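Local structure of profilin-1A (1ACF) at residues T8-T13 against N111-L116. The protein binds monomeric actin and shapes the cytoskeleton, blocking actin polymerization at high concentration and enhancing it at low, and also binds PIP2. Sequence-based numbering, arbitrary orientation.
Sequences TNLVGT and NVVEKL
Asn9 and Leu10 of helix 2-11 pack against Leu116 of helix 106-121, joining the N- and C-terminal helices that lie side by side on one face of the antiparallel sheet in the profilin fold. Asn9 takes part through its aliphatic base, its CB lying 4.1 Å from Leu116 CD1. Leu10 is buried. Its CG sits 3.9 Å from the same Leu116 methyl, CD1, so one methyl touches both consecutive residues, and the two leucine side chains meet at a slant. The CD2 branch of Leu10 reaches Val113, 4.2 Å from Val113 CG2; Val113 in turn rests on Ile87 and Val89 of strand 84-90 and Leu96 of strand 94-100, carrying the contact down to the sheet. Thr13 then folds back: with OG1 between its own backbone N and carbonyl carbon (chi1 80°), the hydroxyl donates to Leu10 O at 2.7 Å, tilted 22° from the carbonyl plane, and accepts a hydrogen bond from Ala15 N. Val112 places CG1 anti to its backbone N (chi1 165°), and this methyl lies 4.0 Å from Thr13 OG1.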
loop_
_atom_site.group_PDB
_atom_site.type_symbol
_atom_site.label_atom_id
_atom_site.label_comp_id
_atom_site.label_asym_id
_atom_site.label_seq_id
_atom_site.Cartn_x
_atom_site.Cartn_y
_atom_site.Cartn_z
ATOM N N THR A 8 -5.945 -13.667 -1.069
ATOM C CA THR A 8 -6.411 -13.989 -2.390
ATOM C C THR A 8 -6.387 -12.932 -3.466
ATOM O O THR A 8 -5.966 -13.190 -4.618
ATOM C CB THR A 8 -7.921 -14.519 -2.315
ATOM O OG1 THR A 8 -7.955 -15.499 -1.233
ATOM C CG2 THR A 8 -8.360 -15.097 -3.648
ATOM N N ASN A 9 -6.850 -11.726 -3.172
ATOM C CA ASN A 9 -6.997 -10.673 -4.226
ATOM C C ASN A 9 -5.743 -9.907 -4.465
ATOM O O ASN A 9 -5.560 -9.253 -5.532
ATOM C CB ASN A 9 -8.275 -9.878 -3.907
ATOM C CG ASN A 9 -9.541 -10.729 -4.003
ATOM O OD1 ASN A 9 -9.891 -11.220 -5.104
ATOM N ND2 ASN A 9 -10.231 -10.991 -2.897
ATOM N N LEU A 10 -4.819 -9.960 -3.522
ATOM C CA LEU A 10 -3.540 -9.261 -3.697
ATOM C C LEU A 10 -2.357 -10.205 -3.895
ATOM O O LEU A 10 -1.770 -10.309 -4.956
ATOM C CB LEU A 10 -3.388 -8.259 -2.536
ATOM C CG LEU A 10 -4.073 -6.902 -2.696
ATOM C CD1 LEU A 10 -3.869 -6.094 -1.410
ATOM C CD2 LEU A 10 -3.532 -6.143 -3.874
ATOM N N VAL A 11 -1.992 -10.876 -2.836
ATOM C CA VAL A 11 -0.871 -11.801 -2.740
ATOM C C VAL A 11 -1.142 -12.979 -3.692
ATOM O O VAL A 11 -0.284 -13.282 -4.548
ATOM C CB VAL A 11 -0.587 -12.183 -1.273
ATOM C CG1 VAL A 11 0.311 -13.413 -1.232
ATOM C CG2 VAL A 11 0.134 -11.067 -0.496
ATOM N N GLY A 12 -2.329 -13.544 -3.551
ATOM C CA GLY A 12 -2.748 -14.633 -4.385
ATOM C C GLY A 12 -2.585 -14.477 -5.863
ATOM O O GLY A 12 -2.649 -15.488 -6.630
ATOM N N THR A 13 -2.463 -13.285 -6.381
ATOM C CA THR A 13 -2.369 -12.957 -7.796
ATOM C C THR A 13 -0.967 -12.997 -8.358
ATOM O O THR A 13 -0.785 -12.998 -9.600
ATOM C CB THR A 13 -2.979 -11.490 -8.063
ATOM O OG1 THR A 13 -1.959 -10.518 -7.687
ATOM C CG2 THR A 13 -4.267 -11.345 -7.286
ATOM N N ASN A 111 -0.987 -1.730 -11.414
ATOM C CA ASN A 111 -2.244 -1.991 -12.116
ATOM C C ASN A 111 -3.076 -2.911 -11.243
ATOM O O ASN A 111 -4.296 -2.678 -11.173
ATOM C CB ASN A 111 -2.113 -2.436 -13.568
ATOM C CG ASN A 111 -3.434 -2.284 -14.312
ATOM O OD1 ASN A 111 -4.066 -1.220 -14.189
ATOM N ND2 ASN A 111 -3.912 -3.262 -15.050
ATOM N N VAL A 112 -2.527 -3.910 -10.576
ATOM C CA VAL A 112 -3.368 -4.763 -9.712
ATOM C C VAL A 112 -3.898 -4.036 -8.468
ATOM O O VAL A 112 -5.091 -4.265 -8.140
ATOM C CB VAL A 112 -2.666 -6.098 -9.408
ATOM C CG1 VAL A 112 -3.331 -6.819 -8.256
ATOM C CG2 VAL A 112 -2.500 -6.997 -10.632
ATOM N N VAL A 113 -3.127 -3.275 -7.721
ATOM C CA VAL A 113 -3.567 -2.582 -6.501
ATOM C C VAL A 113 -4.607 -1.480 -6.837
ATOM O O VAL A 113 -5.660 -1.487 -6.200
ATOM C CB VAL A 113 -2.424 -2.004 -5.659
ATOM C CG1 VAL A 113 -2.905 -1.475 -4.307
ATOM C CG2 VAL A 113 -1.260 -2.978 -5.473
ATOM N N GLU A 114 -4.324 -0.678 -7.823
ATOM C CA GLU A 114 -5.123 0.377 -8.396
ATOM C C GLU A 114 -6.474 -0.153 -8.867
ATOM O O GLU A 114 -7.539 0.412 -8.544
ATOM C CB GLU A 114 -4.426 1.092 -9.546
ATOM C CG GLU A 114 -3.234 1.996 -9.211
ATOM C CD GLU A 114 -3.476 3.258 -8.487
ATOM O OE1 GLU A 114 -4.698 3.499 -8.320
ATOM O OE2 GLU A 114 -2.672 4.091 -8.055
ATOM N N LYS A 115 -6.530 -1.306 -9.507
ATOM C CA LYS A 115 -7.792 -1.918 -9.923
ATOM C C LYS A 115 -8.577 -2.471 -8.745
ATOM O O LYS A 115 -9.825 -2.432 -8.838
ATOM C CB LYS A 115 -7.597 -3.052 -10.905
ATOM C CG LYS A 115 -7.697 -2.632 -12.329
ATOM C CD LYS A 115 -7.479 -1.158 -12.543
ATOM C CE LYS A 115 -7.816 -0.906 -14.026
ATOM N NZ LYS A 115 -7.290 0.403 -14.490
ATOM N N LEU A 116 -7.948 -3.027 -7.712
ATOM C CA LEU A 116 -8.642 -3.565 -6.545
ATOM C C LEU A 116 -9.232 -2.356 -5.747
ATOM O O LEU A 116 -10.194 -2.564 -5.040
ATOM C CB LEU A 116 -7.743 -4.333 -5.559
ATOM C CG LEU A 116 -8.154 -5.609 -4.900
ATOM C CD1 LEU A 116 -7.736 -5.791 -3.441
ATOM C CD2 LEU A 116 -9.605 -5.922 -5.052
#